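Local coordinates for putative branched-chain amino acid transport system substrate-binding protein (Rhodopseudomonas palustris, PDB 3TX6) that probably serves as the periplasmic solute-binding component of an ABC transporter, capturing aromatic acids such as 3-(4-hydroxyphenyl)pyruvic acid, at residues 52-58 with 80-85; 148-152 with 166-171. The contacts are given in a common frame with arbitrary orientation. Where two conformers were deposited one is given. Numbering follows the deposited sequence.

Interaction 1: 52-58 with 80-85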
ATOM      1  N   GLY A  52      11.721  -8.618   2.661  1.00 13.63           N
ATOM      2  CA  GLY A  52      11.555  -7.305   3.284  1.00 15.06           C
ATOM      3  C   GLY A  52      12.846  -6.539   3.550  1.00 16.17           C
ATOM      4  O   GLY A  52      12.829  -5.495   4.177  1.00 15.84           O
ATOM      5  N   ASP A  53      13.957  -7.072   3.097  1.00 14.84           N
ATOM      6  CA  ASP A  53      15.285  -6.537   3.419  1.00 16.22           C
ATOM      7  C   ASP A  53      15.736  -5.585   2.344  1.00 16.58           C
ATOM      8  O   ASP A  53      15.757  -5.958   1.169  1.00 15.59           O
ATOM      9  CB  ASP A  53      16.274  -7.675   3.454  1.00 16.68           C
ATOM     10  CG  ASP A  53      17.688  -7.217   3.675  1.00 23.54           C
ATOM     11  OD1 ASP A  53      17.946  -6.363   4.492  1.00 36.14           O
ATOM     12  OD2 ASP A  53      18.586  -7.790   3.062  1.00 42.47           O
ATOM     13  N   PRO A  54      16.123  -4.371   2.729  1.00 15.60           N
ATOM     14  CA  PRO A  54      16.575  -3.456   1.703  1.00 15.95           C
ATOM     15  C   PRO A  54      17.757  -3.942   0.836  1.00 14.13           C
ATOM     16  O   PRO A  54      17.820  -3.619  -0.372  1.00 16.07           O
ATOM     17  CB  PRO A  54      16.965  -2.210   2.504  1.00 18.58           C
ATOM     18  CG  PRO A  54      16.035  -2.234   3.682  1.00 22.49           C
ATOM     19  CD  PRO A  54      15.894  -3.687   4.018  1.00 17.10           C
ATOM     20  N   THR A  55      18.702  -4.657   1.449  0.50 16.08           N
ATOM     21  CA  THR A  55      19.829  -5.188   0.704  0.50 15.44           C
ATOM     22  C   THR A  55      19.379  -6.154  -0.394  0.50 14.87           C
ATOM     23  O   THR A  55      19.815  -6.031  -1.541  0.50 16.33           O
ATOM     24  CB  THR A  55      20.854  -5.834   1.637  0.50 16.37           C
ATOM     25  OG1 THR A  55      21.400  -4.831   2.512  0.50 22.32           O
ATOM     26  CG2 THR A  55      21.978  -6.529   0.829  0.50 16.92           C
ATOM     27  N   ALA A  56      18.502  -7.097  -0.057  1.00 15.26           N
ATOM     28  CA  ALA A  56      17.956  -8.025  -1.050  1.00 14.28           C
ATOM     29  C   ALA A  56      17.157  -7.291  -2.156  1.00 13.53           C
ATOM     30  O   ALA A  56      17.258  -7.634  -3.333  1.00 14.58           O
ATOM     31  CB  ALA A  56      17.088  -9.106  -0.396  1.00 16.31           C
ATOM     32  N   ALA A  57      16.370  -6.279  -1.765  1.00 12.98           N
ATOM     33  CA  ALA A  57      15.530  -5.525  -2.725  1.00 12.50           C
ATOM     34  C   ALA A  57      16.450  -4.724  -3.686  1.00 12.88           C
ATOM     35  O   ALA A  57      16.152  -4.615  -4.869  1.00 14.97           O
ATOM     36  CB  ALA A  57      14.518  -4.625  -2.009  1.00 14.02           C
ATOM     37  N   THR A  58      17.574  -4.206  -3.185  1.00 14.64           N
ATOM     38  CA  THR A  58      18.514  -3.477  -4.009  1.00 14.48           C
ATOM     39  C   THR A  58      19.115  -4.431  -5.043  1.00 12.43           C
ATOM     40  O   THR A  58      19.179  -4.137  -6.251  1.00 15.46           O
ATOM     41  CB  THR A  58      19.640  -2.871  -3.113  1.00 15.20           C
ATOM     42  OG1 THR A  58      19.081  -1.968  -2.156  1.00 15.84           O
ATOM     43  CG2 THR A  58      20.678  -2.147  -3.961  1.00 17.57           C
ATOM     44  N   PRO A  80      10.876   0.009   3.831  1.00 14.99           N
ATOM     45  CA  PRO A  80      12.349   0.034   3.723  1.00 15.82           C
ATOM     46  C   PRO A  80      12.899  -0.558   2.396  1.00 15.69           C
ATOM     47  O   PRO A  80      13.715   0.084   1.740  1.00 16.39           O
ATOM     48  CB  PRO A  80      12.811  -0.726   4.991  1.00 20.78           C
ATOM     49  CG  PRO A  80      11.708  -0.409   5.969  1.00 19.70           C
ATOM     50  CD  PRO A  80      10.461  -0.538   5.120  1.00 17.22           C
ATOM     51  N   PRO A  81      12.437  -1.733   1.981  1.00 14.57           N
ATOM     52  CA  PRO A  81      12.952  -2.225   0.684  1.00 14.40           C
ATOM     53  C   PRO A  81      12.445  -1.383  -0.524  1.00 13.57           C
ATOM     54  O   PRO A  81      13.061  -1.384  -1.597  1.00 14.72           O
ATOM     55  CB  PRO A  81      12.434  -3.654   0.632  1.00 15.12           C
ATOM     56  CG  PRO A  81      11.260  -3.682   1.538  1.00 15.53           C
ATOM     57  CD  PRO A  81      11.605  -2.721   2.651  1.00 15.97           C
ATOM     58  N   THR A  82      11.284  -0.726  -0.386  1.00 12.71           N
ATOM     59  CA  THR A  82      10.703   0.082  -1.464  1.00 12.82           C
ATOM     60  C   THR A  82      11.566   1.326  -1.699  1.00 13.57           C
ATOM     61  O   THR A  82      11.812   1.729  -2.867  1.00 13.72           O
ATOM     62  CB  THR A  82       9.250   0.465  -1.150  1.00 12.82           C
ATOM     63  OG1 THR A  82       8.486  -0.724  -1.032  1.00 12.87           O
ATOM     64  CG2 THR A  82       8.600   1.331  -2.249  1.00 14.07           C
ATOM     65  N   VAL A  83      12.072   1.918  -0.614  1.00 14.70           N
ATOM     66  CA  VAL A  83      13.046   2.998  -0.735  1.00 14.31           C
ATOM     67  C   VAL A  83      14.274   2.534  -1.534  1.00 15.54           C
ATOM     68  O   VAL A  83      14.732   3.231  -2.456  1.00 16.47           O
ATOM     69  CB  VAL A  83      13.412   3.588   0.632  1.00 14.46           C
ATOM     70  CG1 VAL A  83      14.636   4.509   0.526  1.00 16.80           C
ATOM     71  CG2 VAL A  83      12.197   4.344   1.245  1.00 16.79           C
ATOM     72  N   ALA A  84      14.753   1.342  -1.225  1.00 14.50           N
ATOM     73  CA  ALA A  84      15.875   0.750  -1.932  1.00 15.13           C
ATOM     74  C   ALA A  84      15.614   0.574  -3.428  1.00 14.19           C
ATOM     75  O   ALA A  84      16.496   0.881  -4.259  1.00 15.50           O
ATOM     76  CB  ALA A  84      16.289  -0.579  -1.300  1.00 17.05           C
ATOM     77  N   VAL A  85      14.441   0.062  -3.784  1.00 12.67           N
ATOM     78  CA  VAL A  85      14.099  -0.104  -5.173  1.00 12.28           C
ATOM     79  C   VAL A  85      14.087   1.240  -5.878  1.00 12.94           C
ATOM     80  O   VAL A  85      14.583   1.366  -6.984  1.00 13.87           O
ATOM     81  CB  VAL A  85      12.755  -0.835  -5.333  1.00 12.40           C
ATOM     82  CG1 VAL A  85      12.347  -0.900  -6.809  1.00 14.28           C
ATOM     83  CG2 VAL A  85      12.821  -2.263  -4.735  1.00 13.62           C
TER

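Interaction 2: 148-152 with 166-171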
ATOM      1  N   GLY A 148       6.605   4.300  10.182  1.00 19.11           N
ATOM      2  CA  GLY A 148       6.070   4.842  11.445  1.00 18.19           C
ATOM      3  C   GLY A 148       6.227   6.351  11.608  1.00 20.84           C
ATOM      4  O   GLY A 148       5.364   6.992  12.181  1.00 20.89           O
ATOM      5  N   ASP A 149       7.311   6.907  11.061  1.00 18.51           N
ATOM      6  CA  ASP A 149       7.537   8.338  11.042  1.00 20.56           C
ATOM      7  C   ASP A 149       6.539   9.045  10.146  1.00 20.82           C
ATOM      8  O   ASP A 149       5.974  10.087  10.533  1.00 21.72           O
ATOM      9  CB  ASP A 149       8.953   8.653  10.503  1.00 22.89           C
ATOM     10  CG  ASP A 149      10.087   8.262  11.479  1.00 25.85           C
ATOM     11  OD1 ASP A 149       9.810   7.954  12.662  1.00 25.33           O
ATOM     12  OD2 ASP A 149      11.273   8.242  11.048  1.00 26.64           O
ATOM     13  N   LEU A 150       6.319   8.530   8.941  1.00 20.75           N
ATOM     14  CA  LEU A 150       5.361   9.208   8.053  1.00 20.84           C
ATOM     15  C   LEU A 150       4.001   9.320   8.773  1.00 18.91           C
ATOM     16  O   LEU A 150       3.332  10.347   8.725  1.00 18.41           O
ATOM     17  CB  LEU A 150       5.131   8.457   6.768  1.00 20.40           C
ATOM     18  CG  LEU A 150       6.211   8.505   5.711  1.00 26.77           C
ATOM     19  CD1 LEU A 150       6.026   7.364   4.704  1.00 28.95           C
ATOM     20  CD2 LEU A 150       6.175   9.871   5.036  1.00 28.05           C
ATOM     21  N   TRP A 151       3.605   8.267   9.460  1.00 18.21           N
ATOM     22  CA  TRP A 151       2.284   8.244  10.140  1.00 18.17           C
ATOM     23  C   TRP A 151       2.244   9.146  11.328  1.00 19.27           C
ATOM     24  O   TRP A 151       1.284   9.922  11.507  1.00 17.83           O
ATOM     25  CB  TRP A 151       1.929   6.819  10.513  1.00 16.58           C
ATOM     26  CG  TRP A 151       1.123   6.161   9.417  1.00 16.75           C
ATOM     27  CD1 TRP A 151       1.494   5.137   8.552  1.00 16.19           C
ATOM     28  CD2 TRP A 151      -0.242   6.480   9.104  1.00 16.89           C
ATOM     29  NE1 TRP A 151       0.465   4.826   7.725  1.00 16.31           N
ATOM     30  CE2 TRP A 151      -0.621   5.650   7.992  1.00 14.24           C
ATOM     31  CE3 TRP A 151      -1.164   7.405   9.606  1.00 16.31           C
ATOM     32  CZ2 TRP A 151      -1.903   5.677   7.462  1.00 17.05           C
ATOM     33  CZ3 TRP A 151      -2.433   7.413   9.056  1.00 18.37           C
ATOM     34  CH2 TRP A 151      -2.789   6.583   8.003  1.00 18.17           C
ATOM     35  N   PHE A 152       3.285   9.078  12.148  1.00 18.44           N
ATOM     36  CA  PHE A 152       3.354  10.009  13.279  1.00 19.47           C
ATOM     37  C   PHE A 152       3.379  11.455  12.823  1.00 20.37           C
ATOM     38  O   PHE A 152       2.673  12.270  13.391  1.00 19.50           O
ATOM     39  CB  PHE A 152       4.515   9.741  14.226  1.00 18.94           C
ATOM     40  CG  PHE A 152       4.513  10.647  15.415  1.00 19.98           C
ATOM     41  CD1 PHE A 152       3.497  10.564  16.367  1.00 22.52           C
ATOM     42  CD2 PHE A 152       5.504  11.586  15.576  1.00 26.90           C
ATOM     43  CE1 PHE A 152       3.473  11.417  17.447  1.00 24.27           C
ATOM     44  CE2 PHE A 152       5.496  12.430  16.666  1.00 31.12           C
ATOM     45  CZ  PHE A 152       4.484  12.340  17.602  1.00 27.77           C
ATOM     46  N   ILE A 166      -2.104  15.181  20.932  1.00 24.17           N
ATOM     47  CA  ILE A 166      -1.297  13.982  21.120  1.00 24.61           C
ATOM     48  C   ILE A 166      -0.753  13.942  22.536  1.00 23.86           C
ATOM     49  O   ILE A 166      -0.007  14.834  22.947  1.00 28.38           O
ATOM     50  CB  ILE A 166      -0.124  13.929  20.152  1.00 24.50           C
ATOM     51  CG1 ILE A 166      -0.631  13.904  18.707  1.00 27.27           C
ATOM     52  CG2 ILE A 166       0.717  12.686  20.418  1.00 26.38           C
ATOM     53  CD1 ILE A 166       0.489  14.150  17.714  1.00 29.39           C
ATOM     54  N   VAL A 167      -1.168  12.927  23.285  1.00 24.46           N
ATOM     55  CA  VAL A 167      -0.788  12.811  24.693  1.00 25.35           C
ATOM     56  C   VAL A 167       0.211  11.706  24.980  1.00 26.57           C
ATOM     57  O   VAL A 167       0.684  11.548  26.121  1.00 29.79           O
ATOM     58  CB  VAL A 167      -2.034  12.678  25.606  1.00 28.55           C
ATOM     59  CG1 VAL A 167      -2.935  13.892  25.415  1.00 32.31           C
ATOM     60  CG2 VAL A 167      -2.796  11.364  25.349  1.00 30.90           C
ATOM     61  N   ALA A 168       0.571  10.959  23.939  1.00 26.84           N
ATOM     62  CA  ALA A 168       1.506   9.886  24.089  1.00 31.74           C
ATOM     63  C   ALA A 168       1.979   9.411  22.720  1.00 26.69           C
ATOM     64  O   ALA A 168       1.162   9.255  21.782  1.00 26.72           O
ATOM     65  CB  ALA A 168       0.871   8.713  24.869  1.00 32.24           C
ATOM     66  N   GLU A 169       3.279   9.113  22.646  1.00 28.24           N
ATOM     67  CA  GLU A 169       3.913   8.599  21.434  1.00 26.59           C
ATOM     68  C   GLU A 169       4.871   7.483  21.810  1.00 30.78           C
ATOM     69  O   GLU A 169       5.841   7.731  22.534  1.00 34.50           O
ATOM     70  CB  GLU A 169       4.698   9.682  20.704  1.00 29.56           C
ATOM     71  CG  GLU A 169       5.385   9.150  19.436  1.00 26.72           C
ATOM     72  CD  GLU A 169       6.631   9.936  19.001  1.00 33.33           C
ATOM     73  OE1 GLU A 169       6.992  10.929  19.662  1.00 35.49           O
ATOM     74  OE2 GLU A 169       7.275   9.526  18.004  1.00 29.35           O
ATOM     75  N   GLU A 170       4.599   6.281  21.307  1.00 27.84           N
ATOM     76  CA  GLU A 170       5.453   5.128  21.538  1.00 33.28           C
ATOM     77  C   GLU A 170       5.782   4.454  20.218  1.00 30.36           C
ATOM     78  O   GLU A 170       4.959   4.436  19.279  1.00 28.29           O
ATOM     79  CB  GLU A 170       4.735   4.134  22.446  1.00 30.52           C
ATOM     80  CG  GLU A 170       4.385   4.699  23.846  1.00 30.33           C
ATOM     81  CD  GLU A 170       5.617   4.834  24.728  1.00 30.91           C
ATOM     82  OE1 GLU A 170       6.509   3.945  24.639  1.00 40.22           O
ATOM     83  OE2 GLU A 170       5.684   5.805  25.506  1.00 39.33           O
ATOM     84  N   ARG A 171       6.981   3.897  20.173  1.00 29.79           N
ATOM     85  CA  ARG A 171       7.481   3.166  19.011  1.00 27.54           C
ATOM     86  C   ARG A 171       7.864   1.726  19.339  1.00 27.54           C
ATOM     87  O   ARG A 171       8.181   1.397  20.469  1.00 31.58           O
ATOM     88  CB  ARG A 171       8.671   3.919  18.396  1.00 28.19           C
ATOM     89  CG  ARG A 171       8.362   5.384  18.006  1.00 30.27           C
ATOM     90  CD  ARG A 171       7.269   5.587  16.947  1.00 26.88           C
ATOM     91  NE  ARG A 171       7.271   6.996  16.524  1.00 26.11           N
ATOM     92  CZ  ARG A 171       7.767   7.487  15.383  1.00 22.55           C
ATOM     93  NH1 ARG A 171       8.269   6.689  14.418  1.00 24.23           N
ATOM     94  NH2 ARG A 171       7.771   8.803  15.199  1.00 24.67           N
TER

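Interaction 1: 52-58 with 80-85
The first turns of two helices lie close here: the axes of 54-58 and 80-85 approach to 7.9 Å and cross at -32°, and the CA atoms of Pro-54 and Pro-81 are just 4.0 Å apart. The methyls of Ala-57 and Ala-84 are small enough to sit in this narrow interface. Ala-57 points its methyl at the second helix and fits between Pro-81 and Val-85, with Ala-57 CB 3.5 Å from Pro-81 CB and 4.0 Å from Val-85 CG2. In return, the methyl of Ala-84 enters the hollow between Pro-54 and Thr-58; its CB lies 3.5 Å from Pro-54 O and 3.2 Å from Thr-58 OG1. The polar side of that hollow is already engaged, because Thr-58 OG1 donates to Pro-54 O at 2.7 Å. Both helices follow parallel strands of the same sheet in the Rossmann-like lobe of a periplasmic binding protein, helix 54-67 after strand 41-49 and helix 79-92 after strand 72-75, so the contact packs helix starts of an alpha/beta domain. The proline rings fill the N-terminal end: Pro-54 CG rests 3.8 Å from Pro-80 CB, while Pro-81 CD comes within 3.4 Å of Gly-52 O, where glycine takes a positive phi of 81°. Asp-53 turns its CA-to-CB bond away and N-caps its helix, Asp-53 OD2 accepting from Ala-56 N at 3.2 Å. The side chain of Pro-80 is about 4 Å from the bound 3-(4-hydroxy-phenyl)pyruvic acid.

Interaction 2: 148-152 with 166-171
Within the beta-alpha-beta unit formed by strand 137-143, helix 146-161 and strand 165-172, the start of the helix packs against the returning edge strand. The short axes of 148-152 and 166-171 run nearly antiparallel, at 170° and 10.9 Å, so long side chains must span the gap. Arg-171 does so with a guanidinium whose three nitrogens all have acceptors. Its NH1 donates to Asp-149 OD1 at 2.7 Å with an N-H...acceptor angle of 153°, and also to Tyr-143 O. Arg-171 NE and NH2 each donate to Glu-169 OE2 at 2.9 Å, with angles of 139° and 140°, a forked pairing between residues two apart on the strand. Arg-171 NH2 adds a weak bond to Asp-149 OD1 at 3.4 Å and 126°. One cation is thus held between two carboxylates in a salt-bridge network. Gly-148 O lies over one face of the guanidinium, and serves as acceptor for Phe-152 N at 2.9 Å; lacking a side chain, Gly-148 can sit close, its C 3.5 Å from Arg-171 NH1. Alongside these ion pairs Phe-152 extends toward the strand with chi1 t and buries the largest area of the contact. Ile-166 CD1 approaches Phe-152 CE1 at 4.1 Å, and Glu-169 CG makes a CH-pi contact over the Phe-152 ring, 3.9 Å from its centroid and 23° off the normal.

Interaction 1 comes first along the chain and is complete before interaction 2 begins. The two share neither helix nor sheet: 52-58 and 80-85 belong to the lobe around the sheet containing strands 41-49 and 72-75, whereas 148-152 and 166-171 belong to the lobe whose sheet contains 137-143 and 165-172. Their centres are about 24 Å apart and their nearest atoms about 8 Å, without touching. The bound ligand lies close to interaction 1, whereas Gly-148 in interaction 2 is about 8 Å from it. This is consistent with a helix start from each lobe facing the cleft between lobes, as in other periplasmic binding proteins.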